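Local coordinates for protein sphingomyelinase-c (Listeria ivanovii, PDB 1ZWX) that is an enzyme of the sphingomyelinase C type, built on the DNase I-like fold of the endonuclease/exonuclease/phosphatase family, at residues P27-M32 with N232-E237; A35-Q40 with K270-S275; A41-N46 with Q286-H291; Q153-L158 with D162-I167. One frame throughout, in Å; residues are numbered along the deposited sequence.

Interaction 1: P27-M32 with N232-E237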
loop_
_atom_site.group_PDB
_atom_site.type_symbol
_atom_site.label_atom_id
_atom_site.label_comp_id
_atom_site.label_asym_id
_atom_site.label_seq_id
_atom_site.Cartn_x
_atom_site.Cartn_y
_atom_site.Cartn_z
ATOM N N PRO A 27 18.219 1.053 -12.170
ATOM C CA PRO A 27 17.757 0.836 -13.539
ATOM C C PRO A 27 17.327 -0.586 -13.966
ATOM O O PRO A 27 16.561 -0.705 -14.943
ATOM C CB PRO A 27 18.948 1.284 -14.400
ATOM C CG PRO A 27 20.100 1.211 -13.524
ATOM C CD PRO A 27 19.601 1.562 -12.157
ATOM N N ASN A 28 17.756 -1.618 -13.254
ATOM C CA ASN A 28 17.620 -2.994 -13.813
ATOM C C ASN A 28 16.750 -3.939 -13.008
ATOM O O ASN A 28 17.072 -5.118 -12.812
ATOM C CB ASN A 28 19.012 -3.606 -14.090
ATOM C CG ASN A 28 19.751 -2.845 -15.156
ATOM O OD1 ASN A 28 20.850 -2.333 -14.917
ATOM N ND2 ASN A 28 19.139 -2.720 -16.323
ATOM N N TRP A 29 15.617 -3.413 -12.549
ATOM C CA TRP A 29 14.713 -4.222 -11.753
ATOM C C TRP A 29 13.362 -4.519 -12.435
ATOM O O TRP A 29 12.372 -4.859 -11.772
ATOM C CB TRP A 29 14.554 -3.605 -10.364
ATOM C CG TRP A 29 15.683 -4.030 -9.459
ATOM C CD1 TRP A 29 16.800 -3.310 -9.137
ATOM C CD2 TRP A 29 15.811 -5.292 -8.800
ATOM N NE1 TRP A 29 17.608 -4.039 -8.294
ATOM C CE2 TRP A 29 17.019 -5.255 -8.055
ATOM C CE3 TRP A 29 15.003 -6.434 -8.727
ATOM C CZ2 TRP A 29 17.449 -6.331 -7.269
ATOM C CZ3 TRP A 29 15.425 -7.504 -7.941
ATOM C CH2 TRP A 29 16.645 -7.445 -7.221
ATOM N N GLY A 30 13.323 -4.372 -13.756
ATOM C CA GLY A 30 12.145 -4.756 -14.513
ATOM C C GLY A 30 10.930 -3.860 -14.323
ATOM O O GLY A 30 9.820 -4.303 -14.603
ATOM N N GLN A 31 11.140 -2.614 -13.860
ATOM C CA GLN A 31 10.046 -1.693 -13.497
ATOM C C GLN A 31 9.040 -1.470 -14.637
ATOM O O GLN A 31 7.820 -1.601 -14.442
ATOM C CB GLN A 31 10.597 -0.332 -12.992
ATOM C CG GLN A 31 11.382 -0.453 -11.644
ATOM C CD GLN A 31 12.894 -0.539 -11.825
ATOM O OE1 GLN A 31 13.381 -1.373 -12.585
ATOM N NE2 GLN A 31 13.654 0.294 -11.070
ATOM N N MET A 32 9.535 -1.117 -15.821
ATOM C CA MET A 32 8.626 -0.875 -16.950
ATOM C C MET A 32 7.820 -2.107 -17.369
ATOM O O MET A 32 6.634 -2.006 -17.703
ATOM C CB MET A 32 9.387 -0.308 -18.155
ATOM C CG MET A 32 10.044 1.023 -17.877
ATOM S SD MET A 32 8.930 2.386 -17.482
ATOM C CE MET A 32 7.864 2.593 -18.905
ATOM N N ASN A 232 10.067 -15.528 -2.375
ATOM C CA ASN A 232 10.010 -14.477 -3.386
ATOM C C ASN A 232 11.315 -14.445 -4.185
ATOM O O ASN A 232 12.379 -14.235 -3.610
ATOM C CB ASN A 232 9.734 -13.123 -2.713
ATOM C CG ASN A 232 9.401 -12.031 -3.687
ATOM O OD1 ASN A 232 10.266 -11.519 -4.383
ATOM N ND2 ASN A 232 8.139 -11.627 -3.715
ATOM N N SER A 233 11.226 -14.652 -5.502
ATOM C CA SER A 233 12.411 -14.706 -6.352
ATOM C C SER A 233 13.264 -13.410 -6.282
ATOM O O SER A 233 14.499 -13.476 -6.310
ATOM C CB SER A 233 11.992 -15.009 -7.777
ATOM O OG SER A 233 11.299 -13.912 -8.358
ATOM N N MET A 234 12.612 -12.244 -6.163
ATOM C CA MET A 234 13.328 -10.958 -6.097
ATOM C C MET A 234 14.070 -10.788 -4.751
ATOM O O MET A 234 15.164 -10.228 -4.714
ATOM C CB MET A 234 12.391 -9.766 -6.384
ATOM C CG MET A 234 11.582 -9.872 -7.723
ATOM S SD MET A 234 10.341 -8.571 -8.051
ATOM C CE MET A 234 11.483 -7.279 -8.471
ATOM N N LEU A 235 13.494 -11.277 -3.656
ATOM C CA LEU A 235 14.150 -11.185 -2.344
ATOM C C LEU A 235 15.271 -12.228 -2.164
ATOM O O LEU A 235 16.186 -12.029 -1.360
ATOM C CB LEU A 235 13.138 -11.315 -1.206
ATOM C CG LEU A 235 12.137 -10.169 -1.069
ATOM C CD1 LEU A 235 11.175 -10.447 0.075
ATOM C CD2 LEU A 235 12.873 -8.842 -0.859
ATOM N N LYS A 236 15.175 -13.344 -2.876
ATOM C CA LYS A 236 16.222 -14.356 -2.865
ATOM C C LYS A 236 17.535 -13.768 -3.357
ATOM O O LYS A 236 18.610 -14.147 -2.896
ATOM C CB LYS A 236 15.810 -15.556 -3.714
ATOM C CG LYS A 236 14.775 -16.404 -3.003
ATOM C CD LYS A 236 14.291 -17.555 -3.856
ATOM C CE LYS A 236 13.425 -18.461 -3.032
ATOM N NZ LYS A 236 12.670 -19.394 -3.886
ATOM N N GLU A 237 17.423 -12.834 -4.292
ATOM C CA GLU A 237 18.549 -12.065 -4.784
ATOM C C GLU A 237 19.029 -11.032 -3.741
ATOM O O GLU A 237 20.198 -11.045 -3.353
ATOM C CB GLU A 237 18.174 -11.410 -6.133
ATOM C CG GLU A 237 19.315 -10.731 -6.924
ATOM C CD GLU A 237 20.586 -11.601 -7.107
ATOM O OE1 GLU A 237 21.683 -11.025 -7.249
ATOM O OE2 GLU A 237 20.504 -12.847 -7.099
#
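In this DNase I-like fold, W29 in the loop leading into helix 31-39 packs against M234 and E237 of helix 233-238. The contact is apolar and small. No hydrogen bond crosses it. The six-membered part of the indole does the touching. Its CE3 lies 3.6 Å from the methyl CE of M234. The rim atom CZ3 also reaches back along that methionine, coming 4.1 Å from M234 CB. The methionine chain is extended up to SD and then bends (chi3 75°), which turns CE back toward the indole. The two side chains run alongside each other with opposite senses. At the far end of the ring, CH2 of W29 meets the aliphatic CG of E237 at 4.2 Å, while the carboxylate of E237 turns off from the indole. Y285 of strand 281-285 also meets the W29 ring. The nearest atoms of a bound glycerol, probably from the crystallisation liquor, are about 4 Å from this side chain. G30 is at the N-cap position of helix 31-39. A weak hydrogen bond to OE1 of Q31 ties W29 N to the first turn of that helix. NE2 of Q31 bonds to the carbonyls of F21 and Y26. N232 is the N-cap of the other helix. Its OD1 accepts two weak capping bonds, from M234 N at 3.0 Å and from L235 N at 3.3 Å.

Interaction 2: A35-Q40 with K270-S275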
loop_
_atom_site.group_PDB
_atom_site.type_symbol
_atom_site.label_atom_id
_atom_site.label_comp_id
_atom_site.label_asym_id
_atom_site.label_seq_id
_atom_site.Cartn_x
_atom_site.Cartn_y
_atom_site.Cartn_z
ATOM N N ALA A 35 5.179 -3.057 -14.719
ATOM C CA ALA A 35 4.029 -2.173 -14.834
ATOM C C ALA A 35 2.967 -2.759 -15.792
ATOM O O ALA A 35 1.764 -2.504 -15.612
ATOM C CB ALA A 35 4.446 -0.765 -15.292
ATOM N N ASP A 36 3.412 -3.541 -16.788
ATOM C CA ASP A 36 2.489 -4.265 -17.684
ATOM C C ASP A 36 1.985 -5.550 -17.077
ATOM O O ASP A 36 0.777 -5.812 -17.098
ATOM C CB ASP A 36 3.143 -4.558 -19.048
ATOM C CG ASP A 36 3.410 -3.318 -19.852
ATOM O OD1 ASP A 36 2.739 -2.293 -19.647
ATOM O OD2 ASP A 36 4.316 -3.344 -20.725
ATOM N N LEU A 37 2.897 -6.356 -16.531
ATOM C CA LEU A 37 2.569 -7.644 -15.939
ATOM C C LEU A 37 1.536 -7.524 -14.811
ATOM O O LEU A 37 0.579 -8.314 -14.722
ATOM C CB LEU A 37 3.821 -8.319 -15.385
ATOM C CG LEU A 37 4.873 -8.856 -16.369
ATOM C CD1 LEU A 37 5.881 -9.682 -15.577
ATOM C CD2 LEU A 37 4.193 -9.709 -17.488
ATOM N N ILE A 38 1.760 -6.547 -13.941
ATOM C CA ILE A 38 0.882 -6.325 -12.798
ATOM C C ILE A 38 -0.536 -5.946 -13.271
ATOM O O ILE A 38 -1.516 -6.493 -12.771
ATOM C CB ILE A 38 1.448 -5.220 -11.845
ATOM C CG1 ILE A 38 2.685 -5.720 -11.083
ATOM C CG2 ILE A 38 0.353 -4.704 -10.885
ATOM C CD1 ILE A 38 3.526 -4.536 -10.495
ATOM N N ALA A 39 -0.641 -4.988 -14.187
ATOM C CA ALA A 39 -1.946 -4.542 -14.677
ATOM C C ALA A 39 -2.690 -5.622 -15.498
ATOM O O ALA A 39 -3.939 -5.582 -15.589
ATOM C CB ALA A 39 -1.816 -3.255 -15.475
ATOM N N GLN A 40 -1.938 -6.580 -16.051
ATOM C CA GLN A 40 -2.494 -7.734 -16.804
ATOM C C GLN A 40 -2.841 -8.935 -15.938
ATOM O O GLN A 40 -3.405 -9.917 -16.433
ATOM C CB GLN A 40 -1.494 -8.205 -17.874
ATOM C CG GLN A 40 -1.283 -7.190 -19.008
ATOM C CD GLN A 40 -0.045 -7.479 -19.849
ATOM O OE1 GLN A 40 0.647 -8.499 -19.682
ATOM N NE2 GLN A 40 0.242 -6.574 -20.752
ATOM N N LYS A 270 2.632 -16.128 -8.559
ATOM C CA LYS A 270 3.818 -15.825 -9.338
ATOM C C LYS A 270 3.443 -15.054 -10.602
ATOM O O LYS A 270 2.338 -15.212 -11.151
ATOM C CB LYS A 270 4.553 -17.120 -9.701
ATOM C CG LYS A 270 5.223 -17.830 -8.533
ATOM N N SER A 271 4.351 -14.208 -11.067
ATOM C CA SER A 271 4.196 -13.554 -12.345
ATOM C C SER A 271 4.662 -14.501 -13.465
ATOM O O SER A 271 5.267 -15.531 -13.182
ATOM C CB SER A 271 5.027 -12.265 -12.366
ATOM O OG SER A 271 6.417 -12.536 -12.487
ATOM N N PRO A 272 4.396 -14.149 -14.740
ATOM C CA PRO A 272 5.126 -14.801 -15.829
ATOM C C PRO A 272 6.635 -14.536 -15.643
ATOM O O PRO A 272 7.012 -13.512 -15.042
ATOM C CB PRO A 272 4.622 -14.062 -17.067
ATOM C CG PRO A 272 3.255 -13.587 -16.700
ATOM C CD PRO A 272 3.420 -13.171 -15.248
ATOM N N GLN A 273 7.479 -15.455 -16.118
ATOM C CA GLN A 273 8.928 -15.275 -16.021
ATOM C C GLN A 273 9.320 -14.004 -16.745
ATOM O O GLN A 273 8.794 -13.695 -17.818
ATOM C CB GLN A 273 9.681 -16.434 -16.672
ATOM C CG GLN A 273 9.791 -17.674 -15.832
ATOM C CD GLN A 273 11.244 -18.082 -15.671
ATOM O OE1 GLN A 273 11.963 -18.312 -16.659
ATOM N NE2 GLN A 273 11.700 -18.129 -14.420
ATOM N N TRP A 274 10.260 -13.262 -16.154
ATOM C CA TRP A 274 10.812 -12.092 -16.808
ATOM C C TRP A 274 12.299 -11.964 -16.457
ATOM O O TRP A 274 12.748 -12.469 -15.432
ATOM C CB TRP A 274 10.021 -10.810 -16.477
ATOM C CG TRP A 274 9.948 -10.525 -14.987
ATOM C CD1 TRP A 274 9.019 -10.989 -14.092
ATOM C CD2 TRP A 274 10.861 -9.718 -14.235
ATOM N NE1 TRP A 274 9.303 -10.513 -12.828
ATOM C CE2 TRP A 274 10.422 -9.729 -12.890
ATOM C CE3 TRP A 274 12.006 -8.977 -14.572
ATOM C CZ2 TRP A 274 11.099 -9.041 -11.874
ATOM C CZ3 TRP A 274 12.660 -8.280 -13.572
ATOM C CH2 TRP A 274 12.209 -8.319 -12.239
ATOM N N SER A 275 13.030 -11.277 -17.321
ATOM C CA SER A 275 14.495 -11.199 -17.234
ATOM C C SER A 275 15.006 -9.787 -17.431
ATOM O O SER A 275 14.435 -8.985 -18.174
ATOM C CB SER A 275 15.142 -12.106 -18.311
ATOM O OG SER A 275 15.011 -13.480 -17.937
#
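L37 holds CG anti to its carbonyl carbon (chi1 -70°), and W274 holds its CG between the backbone N and the carbonyl carbon (chi1 57°). With these torsions the leucine methyls reach across to the indole and to the turn before it. The two methyls divide the work. CD1 meets CD1 of the W274 indole at 3.7 Å, on the pyrrole side of the ring system. The same L37 methyl lies 4.0 Å from the carbonyl O of P272 and 4.2 Å from CB of S271. The other methyl, CD2, comes 4.1 Å from CG of P272, the exposed member of the contact. L37 thus packs against S271, P272 and W274. No hydrogen bond crosses between the segments, but one lies within 270-275. The hydroxyl OG of S271 donates to O of P272 at 2.8 Å, from above the carbonyl plane and 38° out of it. S271 OG also lies at the edge of the W274 ring, in its plane. The indole NE1 donates to the carbonyl of D287, which helps fix the turn of the ring. W274 belongs to the hairpin of strands 274-278 and 281-285, where its backbone bonds to Y285. Helix 31-39 lies between this region and helix 58-67, which I38 meets at L64.

Interaction 3: A41-N46 with Q286-H291; sequences ADYMKN and QDFSDH. With PO4 (phosphate ion), chain B.
A41 and F288 bring the two backbones nearest, with their CA atoms 9.1 Å apart, and the carbonyl O of A41 takes a hydrogen bond from M44 N at the short 3-10 turn 42-44. The loop carrying F288 links strands 281-285 and 294-298 of this DNase I-like fold. Y43 and F288 form a T-shaped (edge-to-face) pair, with ring centroids 5.2 Å apart and planes at 66°. The edge of the tyrosine faces the flat side of the phenylalanine. Its CE2 stands 3.7 Å above that plane, over the ring centre. Y43 has chi1 80°, which sets CG between the backbone N and the carbonyl carbon and swings the ring toward F288. CB of A41 approaches CZ and CE2 of F288 obliquely, 3.7 Å from CZ. I38 of helix 31-39 also packs on both aromatic residues. S289 makes an ST turn. Its OG accepts from H291 N at 3.0 Å in a nearly straight bond, and also bonds to N17 O. The H291 ring then points NE2 at a phosphate ion, probably from the crystallisation liquor. NE2 donates to O2 of the phosphate at 2.7 Å (N-H...O angle 154°), with that oxygen in the ring plane. ND1 of H291 bonds to D248. With both ring nitrogens engaged, the imidazole is fixed in rotation and presents its NE2 edge to the anion, which may mark a pocket.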
loop_
_atom_site.group_PDB
_atom_site.type_symbol
_atom_site.label_atom_id
_atom_site.label_comp_id
_atom_site.label_asym_id
_atom_site.label_seq_id
_atom_site.Cartn_x
_atom_site.Cartn_y
_atom_site.Cartn_z
ATOM N N ALA A 41 -2.508 -8.877 -14.649
ATOM C CA ALA A 41 -2.650 -10.044 -13.773
ATOM C C ALA A 41 -4.108 -10.180 -13.299
ATOM O O ALA A 41 -4.818 -9.180 -13.136
ATOM C CB ALA A 41 -1.721 -9.934 -12.560
ATOM N N ASP A 42 -4.519 -11.424 -13.076
ATOM C CA ASP A 42 -5.866 -11.714 -12.584
ATOM C C ASP A 42 -6.146 -11.104 -11.215
ATOM O O ASP A 42 -7.278 -10.654 -10.963
ATOM C CB ASP A 42 -6.123 -13.214 -12.593
ATOM C CG ASP A 42 -6.321 -13.763 -14.009
ATOM O OD1 ASP A 42 -6.534 -12.959 -14.955
ATOM O OD2 ASP A 42 -6.261 -15.002 -14.173
ATOM N N TYR A 43 -5.125 -11.038 -10.341
ATOM C CA TYR A 43 -5.364 -10.518 -9.000
ATOM C C TYR A 43 -5.760 -9.045 -9.015
ATOM O O TYR A 43 -6.362 -8.553 -8.060
ATOM C CB TYR A 43 -4.177 -10.792 -8.055
ATOM C CG TYR A 43 -3.016 -9.815 -8.207
ATOM C CD1 TYR A 43 -3.004 -8.595 -7.513
ATOM C CD2 TYR A 43 -1.923 -10.121 -9.026
ATOM C CE1 TYR A 43 -1.943 -7.701 -7.645
ATOM C CE2 TYR A 43 -0.848 -9.228 -9.154
ATOM C CZ TYR A 43 -0.866 -8.027 -8.474
ATOM O OH TYR A 43 0.193 -7.140 -8.608
ATOM N N MET A 44 -5.447 -8.344 -10.103
ATOM C CA MET A 44 -5.814 -6.936 -10.237
ATOM C C MET A 44 -7.240 -6.715 -10.741
ATOM O O MET A 44 -7.746 -5.604 -10.693
ATOM C CB MET A 44 -4.801 -6.184 -11.103
ATOM C CG MET A 44 -3.513 -5.883 -10.327
ATOM S SD MET A 44 -3.839 -4.629 -9.048
ATOM C CE MET A 44 -2.171 -4.178 -8.530
ATOM N N LYS A 45 -7.882 -7.778 -11.195
ATOM C CA LYS A 45 -9.282 -7.668 -11.677
ATOM C C LYS A 45 -10.279 -7.808 -10.523
ATOM O O LYS A 45 -9.951 -8.335 -9.456
ATOM C CB LYS A 45 -9.568 -8.769 -12.699
ATOM C CG LYS A 45 -8.593 -8.817 -13.852
ATOM C CD LYS A 45 -8.818 -10.065 -14.702
ATOM C CE LYS A 45 -7.860 -10.108 -15.898
ATOM N NZ LYS A 45 -7.697 -8.787 -16.585
ATOM N N ASN A 46 -11.501 -7.334 -10.755
ATOM C CA ASN A 46 -12.632 -7.583 -9.866
ATOM C C ASN A 46 -12.520 -6.971 -8.462
ATOM O O ASN A 46 -13.060 -7.524 -7.492
ATOM C CB ASN A 46 -12.925 -9.081 -9.766
ATOM C CG ASN A 46 -13.039 -9.744 -11.119
ATOM O OD1 ASN A 46 -13.680 -9.204 -12.048
ATOM N ND2 ASN A 46 -12.384 -10.916 -11.261
ATOM N N GLN A 286 10.338 -14.284 -11.220
ATOM C CA GLN A 286 8.979 -14.757 -11.463
ATOM C C GLN A 286 7.978 -14.191 -10.436
ATOM O O GLN A 286 6.965 -14.844 -10.101
ATOM C CB GLN A 286 8.979 -16.282 -11.420
ATOM C CG GLN A 286 9.522 -16.827 -10.132
ATOM C CD GLN A 286 9.463 -18.331 -10.067
ATOM O OE1 GLN A 286 9.488 -18.920 -8.982
ATOM N NE2 GLN A 286 9.384 -18.967 -11.231
ATOM N N ASP A 287 8.264 -12.980 -9.955
ATOM C CA ASP A 287 7.366 -12.277 -9.050
ATOM C C ASP A 287 7.053 -10.907 -9.562
ATOM O O ASP A 287 7.840 -10.322 -10.320
ATOM C CB ASP A 287 7.888 -12.286 -7.609
ATOM C CG ASP A 287 7.852 -13.685 -6.988
ATOM O OD1 ASP A 287 8.884 -14.412 -7.055
ATOM O OD2 ASP A 287 6.791 -14.083 -6.420
ATOM N N PHE A 288 5.867 -10.404 -9.190
ATOM C CA PHE A 288 5.391 -9.087 -9.609
ATOM C C PHE A 288 6.097 -7.979 -8.841
ATOM O O PHE A 288 6.213 -6.846 -9.328
ATOM C CB PHE A 288 3.880 -8.947 -9.319
ATOM C CG PHE A 288 3.005 -9.887 -10.143
ATOM C CD1 PHE A 288 2.463 -11.022 -9.577
ATOM C CD2 PHE A 288 2.746 -9.618 -11.478
ATOM C CE1 PHE A 288 1.660 -11.907 -10.339
ATOM C CE2 PHE A 288 1.949 -10.504 -12.249
ATOM C CZ PHE A 288 1.412 -11.620 -11.677
ATOM N N SER A 289 6.503 -8.307 -7.623
ATOM C CA SER A 289 7.075 -7.343 -6.684
ATOM C C SER A 289 7.790 -8.127 -5.587
ATOM O O SER A 289 7.674 -9.363 -5.528
ATOM C CB SER A 289 5.955 -6.461 -6.095
ATOM O OG SER A 289 6.343 -5.891 -4.860
ATOM N N ASP A 290 8.519 -7.436 -4.713
ATOM C CA ASP A 290 9.115 -8.116 -3.575
ATOM C C ASP A 290 8.132 -8.308 -2.418
ATOM O O ASP A 290 8.456 -9.009 -1.444
ATOM C CB ASP A 290 10.438 -7.444 -3.128
ATOM C CG ASP A 290 10.258 -6.025 -2.569
ATOM O OD1 ASP A 290 9.188 -5.388 -2.725
ATOM O OD2 ASP A 290 11.252 -5.521 -1.970
ATOM N N HIS A 291 6.949 -7.666 -2.508
ATOM C CA HIS A 291 5.855 -7.907 -1.551
ATOM C C HIS A 291 4.778 -8.688 -2.281
ATOM O O HIS A 291 4.581 -8.489 -3.482
ATOM C CB HIS A 291 5.207 -6.616 -1.045
ATOM C CG HIS A 291 6.042 -5.833 -0.078
ATOM N ND1 HIS A 291 5.708 -5.700 1.253
ATOM C CD2 HIS A 291 7.190 -5.126 -0.254
ATOM C CE1 HIS A 291 6.622 -4.960 1.863
ATOM N NE2 HIS A 291 7.530 -4.595 0.972
HETATM P P PO4 B . 10.819 -2.285 1.389
HETATM O O1 PO4 B . 12.122 -3.063 1.286
HETATM O O2 PO4 B . 9.719 -3.035 0.685
HETATM O O3 PO4 B . 10.398 -2.171 2.844
HETATM O O4 PO4 B . 11.032 -0.923 0.755
#

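Interaction 4: Q153-L158 with D162-I167; sequences QADDSL and DTSRAI. Unlike the reference sequence in segment 153-158: Q153 (reference Pro).
Q153 crosses I167 of helix 161-182, and its side chain can be followed atom by atom. CB meets CG2 of I167 at 3.7 Å. CG continues over the same I167 methyl, CG2, at 3.8 Å. A bend at chi2 (74°) then folds the chain, and CD lies 4.1 Å from CD1 of I167. At the tip the amide divides. OE1 passes 3.8 Å from CG2 of I167 and is taken by the backbone N of G123, while NE2 turns back to its own segment and donates to O of A154 at 3.0 Å. That bond lies in the carbonyl plane, on a lone pair of the oxygen. One turn earlier on the helix, S164 makes the polar half of the contact. Its OG donates to OD1 of D155 at 2.7 Å, meeting the carboxylate from above, 45° out of its plane. D155 OD1 also forms a salt bridge with R168, so one oxygen serves two partners. A water adds a second link, since it accepts from D156 N at 3.0 Å and donates to S164 OG. Beyond it, D156 OD1 accepts from L158 N in an Asx turn, while OD2 of D156 bonds to the N of A125. The loop between strand 143-151 and helix 161-182 is thus held along the start of that helix. R165, from the same helix, makes a salt bridge with D207 of helix 203-212.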
loop_
_atom_site.group_PDB
_atom_site.type_symbol
_atom_site.label_atom_id
_atom_site.label_comp_id
_atom_site.label_asym_id
_atom_site.label_seq_id
_atom_site.Cartn_x
_atom_site.Cartn_y
_atom_site.Cartn_z
ATOM N N GLN A 153 6.975 4.514 7.456
ATOM C CA GLN A 153 8.410 4.352 7.718
ATOM C C GLN A 153 8.866 2.901 7.830
ATOM O O GLN A 153 8.293 2.122 8.600
ATOM C CB GLN A 153 8.723 5.099 9.039
ATOM C CG GLN A 153 10.206 4.931 9.492
ATOM C CD GLN A 153 11.173 5.762 8.642
ATOM O OE1 GLN A 153 10.916 6.934 8.336
ATOM N NE2 GLN A 153 12.299 5.159 8.277
ATOM N N ALA A 154 9.960 2.555 7.120
ATOM C CA ALA A 154 10.551 1.225 7.203
ATOM C C ALA A 154 11.616 1.180 8.317
ATOM O O ALA A 154 12.138 2.219 8.720
ATOM C CB ALA A 154 11.211 0.854 5.870
ATOM N N ASP A 155 11.925 -0.030 8.784
ATOM C CA ASP A 155 13.202 -0.264 9.506
ATOM C C ASP A 155 14.346 0.056 8.508
ATOM O O ASP A 155 14.224 -0.283 7.308
ATOM C CB ASP A 155 13.266 -1.711 10.044
ATOM C CG ASP A 155 12.387 -1.914 11.287
ATOM O OD1 ASP A 155 11.751 -0.952 11.758
ATOM O OD2 ASP A 155 12.359 -3.030 11.830
ATOM N N ASP A 156 15.406 0.735 8.992
ATOM C CA ASP A 156 16.563 1.222 8.185
ATOM C C ASP A 156 17.773 0.752 8.975
ATOM O O ASP A 156 17.792 0.904 10.199
ATOM C CB ASP A 156 16.573 2.758 8.139
ATOM C CG ASP A 156 17.603 3.376 7.107
ATOM O OD1 ASP A 156 18.852 3.343 7.298
ATOM O OD2 ASP A 156 17.135 3.967 6.094
ATOM N N SER A 157 18.785 0.210 8.304
ATOM C CA SER A 157 20.040 -0.127 8.989
ATOM C C SER A 157 20.566 0.991 9.898
ATOM O O SER A 157 21.036 0.724 11.003
ATOM C CB SER A 157 21.107 -0.486 7.950
ATOM O OG SER A 157 20.738 -1.708 7.360
ATOM N N LEU A 158 20.456 2.230 9.445
ATOM C CA LEU A 158 21.127 3.318 10.125
ATOM C C LEU A 158 20.263 4.055 11.156
ATOM O O LEU A 158 20.686 5.079 11.699
ATOM C CB LEU A 158 21.718 4.288 9.121
ATOM C CG LEU A 158 22.848 3.716 8.255
ATOM C CD1 LEU A 158 23.504 4.830 7.437
ATOM C CD2 LEU A 158 23.875 2.964 9.119
ATOM N N ASP A 162 13.922 1.282 17.841
ATOM C CA ASP A 162 13.146 2.228 18.688
ATOM C C ASP A 162 12.755 3.487 17.942
ATOM O O ASP A 162 11.638 4.020 18.076
ATOM C CB ASP A 162 13.964 2.693 19.886
ATOM C CG ASP A 162 14.193 1.604 20.868
ATOM O OD1 ASP A 162 15.385 1.251 21.078
ATOM O OD2 ASP A 162 13.185 1.088 21.407
ATOM N N THR A 163 13.716 4.003 17.190
ATOM C CA THR A 163 13.491 5.189 16.388
ATOM C C THR A 163 12.440 4.929 15.247
ATOM O O THR A 163 11.504 5.708 15.065
ATOM C CB THR A 163 14.813 5.689 15.805
ATOM O OG1 THR A 163 15.607 6.236 16.869
ATOM C CG2 THR A 163 14.549 6.821 14.800
ATOM N N SER A 164 12.631 3.871 14.489
ATOM C CA SER A 164 11.678 3.586 13.398
ATOM C C SER A 164 10.275 3.275 13.994
ATOM O O SER A 164 9.262 3.715 13.462
ATOM C CB SER A 164 12.211 2.522 12.439
ATOM O OG SER A 164 12.530 1.316 13.096
ATOM N N ARG A 165 10.225 2.579 15.121
ATOM C CA ARG A 165 8.935 2.386 15.818
ATOM C C ARG A 165 8.243 3.695 16.258
ATOM O O ARG A 165 7.003 3.882 16.088
ATOM C CB ARG A 165 9.114 1.374 16.977
ATOM C CG ARG A 165 7.879 1.215 17.882
ATOM C CD ARG A 165 8.030 -0.017 18.780
ATOM N NE ARG A 165 6.808 -0.274 19.555
ATOM C CZ ARG A 165 6.655 -1.269 20.430
ATOM N NH1 ARG A 165 7.653 -2.127 20.659
ATOM N NH2 ARG A 165 5.505 -1.401 21.084
ATOM N N ALA A 166 9.011 4.615 16.837
ATOM C CA ALA A 166 8.472 5.912 17.223
ATOM C C ALA A 166 7.951 6.691 16.016
ATOM O O ALA A 166 6.884 7.310 16.080
ATOM C CB ALA A 166 9.531 6.753 17.943
ATOM N N ILE A 167 8.731 6.705 14.929
ATOM C CA ILE A 167 8.298 7.413 13.722
ATOM C C ILE A 167 6.960 6.808 13.212
ATOM O O ILE A 167 6.023 7.554 12.957
ATOM C CB ILE A 167 9.388 7.370 12.590
ATOM C CG1 ILE A 167 10.634 8.168 13.015
ATOM C CG2 ILE A 167 8.847 7.991 11.291
ATOM C CD1 ILE A 167 11.886 7.766 12.191
HETATM O O HOH W 1 15.226 0.812 11.968
#

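In the fold
Interactions 1, 2 and 3 form one connected region. Interactions 1 and 2 share helix 31-39, and their centres are about 11 Å apart. M234 CE of interaction 1 lies 3.9 Å from W274 CZ2 of interaction 2. Interactions 2 and 3 are closer, with centres about 7 Å apart. S271 N and Q286 O, 2.9 Å apart, probably hydrogen-bond between them. A probable bond of S233 OG to D287 OD1, 2.8 Å, joins interaction 1 to interaction 3. Interaction 4 stands apart, its centre about 28 Å from that of interaction 3. A phosphate ion, probably from the crystallisation liquor, lies between these two. H291 bonds to it, and A154 CB is 4.4 Å from phosphate O3.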